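Local coordinates for peptidase M16 C-terminal domain-containing protein (Enterococcus faecalis, PDB 3D3Y) that is of unknown function but belongs to the M16 peptidase family, matching its inactive domain, and probably binds a metal ion, at residues L300-S305 and V317-D322. Numbering follows the deposited sequence.
Sequences LAYYAS and VQTGID. With EDO (1,2-ethanediol), chain G.
The Tyr303 ring lies with one face over the backbone of Gly320, whose N sits 3.3 Å above the ring plane, over its centre; Gly320 CA adds a CH-pi contact, 4.0 Å from the ring centroid. With chi1 at 64°, CG is held between the backbone N and the carbonyl carbon, which folds the ring across onto the opposing strand, where glycine offers no CB to obstruct it. The Tyr302 ring is used differently. One face carries C1 of a 1,2-ethanediol, probably from the crystallisation liquor, while Asp322 OD1 and the peptide between Gly320 and Ile321 (Gly320 C, Ile321 N) lie at its edge, near its plane, with ring and carboxylate planes 63° apart. Tyr302 OH donates to Asp322 OD1 at 2.8 Å, on the syn side but 30° out of the carboxylate plane.

From Tyr303 onward the backbones pair as the antiparallel ladder of a beta hairpin at the outer edge of the C-terminal half's sheet. Ser305 and Gln318 form a hydrogen-bonded pair, with Gln318 N to Ser305 O at 2.9 Å; Ala304 and Thr319 are the next, non-hydrogen-bonded pair, with Ala304 CB against Thr319 CG2. Near the open end, Tyr302 N donates to Gly320 O at 2.7 Å. One water joins Leu300 O to Asp322 N, and another links Tyr303 OH, which also bonds Lys256, to Thr319 O. Ile321 CG2 and Ala301 CB meet at 4.0 Å, and Ile321 continues onto Val329 of helix 326-341.

Chemically, a ladder of backbone hydrogen bonds is supplemented at its open end by the phenol-carboxylate bond, which would probably favour an ionised Asp322, and, one residue further in, by the face of Tyr303 laid over Gly320.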
ATOM      1  N   LEU A 300      18.087 -24.205   8.552  1.00 34.81           N
ATOM      2  CA  LEU A 300      18.160 -24.284   7.098  1.00 35.02           C
ATOM      3  C   LEU A 300      17.780 -22.988   6.404  1.00 34.44           C
ATOM      4  O   LEU A 300      17.878 -22.887   5.173  1.00 34.99           O
ATOM      5  CB  LEU A 300      17.332 -25.439   6.542  1.00 36.15           C
ATOM      6  CG  LEU A 300      17.906 -26.852   6.703  1.00 38.55           C
ATOM      7  CD1 LEU A 300      17.154 -27.721   5.738  1.00 40.12           C
ATOM      8  CD2 LEU A 300      19.418 -26.928   6.443  1.00 38.50           C
ATOM      9  N   ALA A 301      17.367 -21.996   7.175  1.00 32.65           N
ATOM     10  CA  ALA A 301      17.075 -20.697   6.591  1.00 32.08           C
ATOM     11  C   ALA A 301      17.640 -19.616   7.478  1.00 31.43           C
ATOM     12  O   ALA A 301      17.618 -19.746   8.703  1.00 30.47           O
ATOM     13  CB  ALA A 301      15.555 -20.519   6.414  1.00 30.91           C
ATOM     14  N   TYR A 302      18.149 -18.561   6.860  1.00 30.90           N
ATOM     15  CA  TYR A 302      18.621 -17.372   7.587  1.00 30.46           C
ATOM     16  C   TYR A 302      17.438 -16.586   8.096  1.00 31.63           C
ATOM     17  O   TYR A 302      17.516 -15.939   9.132  1.00 31.67           O
ATOM     18  CB  TYR A 302      19.479 -16.513   6.676  1.00 30.43           C
ATOM     19  CG  TYR A 302      20.709 -17.233   6.253  1.00 29.24           C
ATOM     20  CD1 TYR A 302      21.832 -17.270   7.089  1.00 28.29           C
ATOM     21  CD2 TYR A 302      20.757 -17.931   5.036  1.00 32.47           C
ATOM     22  CE1 TYR A 302      22.965 -17.956   6.721  1.00 29.58           C
ATOM     23  CE2 TYR A 302      21.923 -18.633   4.663  1.00 29.59           C
ATOM     24  CZ  TYR A 302      23.007 -18.636   5.528  1.00 29.08           C
ATOM     25  OH  TYR A 302      24.167 -19.300   5.202  1.00 31.20           O
ATOM     26  N   TYR A 303      16.336 -16.652   7.347  1.00 32.01           N
ATOM     27  CA  TYR A 303      15.071 -16.099   7.787  1.00 32.44           C
ATOM     28  C   TYR A 303      13.965 -16.803   7.051  1.00 32.48           C
ATOM     29  O   TYR A 303      14.169 -17.292   5.931  1.00 31.46           O
ATOM     30  CB  TYR A 303      15.022 -14.573   7.559  1.00 33.72           C
ATOM     31  CG  TYR A 303      15.085 -14.168   6.102  1.00 34.31           C
ATOM     32  CD1 TYR A 303      13.930 -14.143   5.308  1.00 35.90           C
ATOM     33  CD2 TYR A 303      16.302 -13.811   5.521  1.00 35.20           C
ATOM     34  CE1 TYR A 303      13.994 -13.770   3.963  1.00 35.09           C
ATOM     35  CE2 TYR A 303      16.382 -13.434   4.198  1.00 36.04           C
ATOM     36  CZ  TYR A 303      15.253 -13.408   3.422  1.00 34.96           C
ATOM     37  OH  TYR A 303      15.387 -13.042   2.089  1.00 35.10           O
ATOM     38  N   ALA A 304      12.793 -16.874   7.677  1.00 32.26           N
ATOM     39  CA  ALA A 304      11.641 -17.481   7.059  1.00 33.98           C
ATOM     40  C   ALA A 304      10.415 -16.758   7.594  1.00 35.15           C
ATOM     41  O   ALA A 304      10.174 -16.807   8.788  1.00 35.37           O
ATOM     42  CB  ALA A 304      11.558 -18.960   7.404  1.00 33.99           C
ATOM     43  N   SER A 305       9.650 -16.068   6.751  1.00 34.67           N
ATOM     44  CA  SER A 305       8.459 -15.435   7.319  1.00 35.72           C
ATOM     45  C   SER A 305       7.304 -15.438   6.362  1.00 34.71           C
ATOM     46  O   SER A 305       7.475 -15.706   5.178  1.00 34.93           O
ATOM     47  CB  SER A 305       8.768 -14.019   7.792  1.00 36.12           C
ATOM     48  OG  SER A 305       9.030 -13.213   6.690  1.00 40.09           O
ATOM     49  N   VAL A 317       5.405 -16.811   1.644  1.00 31.84           N
ATOM     50  CA  VAL A 317       6.430 -17.188   2.543  1.00 31.93           C
ATOM     51  C   VAL A 317       7.695 -16.769   1.824  1.00 31.89           C
ATOM     52  O   VAL A 317       7.861 -17.064   0.631  1.00 32.02           O
ATOM     53  CB  VAL A 317       6.434 -18.726   2.810  1.00 31.63           C
ATOM     54  CG1 VAL A 317       7.741 -19.176   3.538  1.00 31.06           C
ATOM     55  CG2 VAL A 317       5.230 -19.131   3.657  1.00 31.13           C
ATOM     56  N   GLN A 318       8.572 -16.067   2.539  1.00 32.18           N
ATOM     57  CA  GLN A 318       9.847 -15.633   1.992  1.00 32.65           C
ATOM     58  C   GLN A 318      10.983 -16.167   2.864  1.00 32.09           C
ATOM     59  O   GLN A 318      10.926 -16.020   4.086  1.00 32.71           O
ATOM     60  CB  GLN A 318       9.894 -14.104   1.994  1.00 33.10           C
ATOM     61  CG  GLN A 318       8.857 -13.452   1.077  1.00 37.89           C
ATOM     62  CD  GLN A 318       8.957 -11.947   1.153  1.00 43.11           C
ATOM     63  OE1 GLN A 318      10.050 -11.361   1.018  1.00 42.64           O
ATOM     64  NE2 GLN A 318       7.827 -11.310   1.407  1.00 43.98           N
ATOM     65  N   THR A 319      11.997 -16.780   2.242  1.00 31.72           N
ATOM     66  CA  THR A 319      13.168 -17.295   2.948  1.00 30.94           C
ATOM     67  C   THR A 319      14.475 -16.845   2.273  1.00 30.67           C
ATOM     68  O   THR A 319      14.502 -16.602   1.063  1.00 30.15           O
ATOM     69  CB  THR A 319      13.137 -18.864   3.050  1.00 30.83           C
ATOM     70  OG1 THR A 319      13.399 -19.456   1.775  1.00 32.85           O
ATOM     71  CG2 THR A 319      11.734 -19.382   3.542  1.00 31.85           C
ATOM     72  N   GLY A 320      15.529 -16.725   3.073  1.00 30.22           N
ATOM     73  CA  GLY A 320      16.923 -16.674   2.587  1.00 29.15           C
ATOM     74  C   GLY A 320      17.583 -17.967   3.026  1.00 30.13           C
ATOM     75  O   GLY A 320      17.475 -18.382   4.219  1.00 29.48           O
ATOM     76  N   ILE A 321      18.253 -18.627   2.082  1.00 29.95           N
ATOM     77  CA  ILE A 321      18.801 -19.972   2.317  1.00 30.20           C
ATOM     78  C   ILE A 321      20.130 -20.118   1.610  1.00 31.14           C
ATOM     79  O   ILE A 321      20.496 -19.247   0.808  1.00 29.81           O
ATOM     80  CB  ILE A 321      17.834 -21.117   1.832  1.00 30.31           C
ATOM     81  CG1 ILE A 321      17.679 -21.117   0.307  1.00 31.64           C
ATOM     82  CG2 ILE A 321      16.418 -21.017   2.535  1.00 29.36           C
ATOM     83  CD1 ILE A 321      16.961 -22.367  -0.260  1.00 30.78           C
ATOM     84  N   ASP A 322      20.861 -21.185   1.946  1.00 30.58           N
ATOM     85  CA  ASP A 322      21.895 -21.688   1.072  1.00 32.30           C
ATOM     86  C   ASP A 322      21.156 -22.485  -0.002  1.00 32.32           C
ATOM     87  O   ASP A 322      20.366 -23.387   0.326  1.00 31.91           O
ATOM     88  CB  ASP A 322      22.875 -22.587   1.833  1.00 32.21           C
ATOM     89  CG  ASP A 322      23.733 -21.819   2.850  1.00 35.76           C
ATOM     90  OD1 ASP A 322      23.854 -20.568   2.770  1.00 38.42           O
ATOM     91  OD2 ASP A 322      24.307 -22.486   3.730  1.00 40.67           O
TER
HETATM   92  C1  EDO G 428      21.680 -21.712   6.958  1.00 45.60           C
HETATM   93  O1  EDO G 428      21.996 -22.755   6.029  1.00 43.18           O
HETATM   94  C2  EDO G 428      22.877 -21.600   7.891  1.00 45.79           C
HETATM   95  O2  EDO G 428      22.564 -20.779   9.031  1.00 48.51           O
HETATM   96  O   HOH W   1      20.197 -22.918   4.089  1.00 29.49           O
HETATM   97  O   HOH W   2      13.528 -13.805   0.551  1.00 28.11           O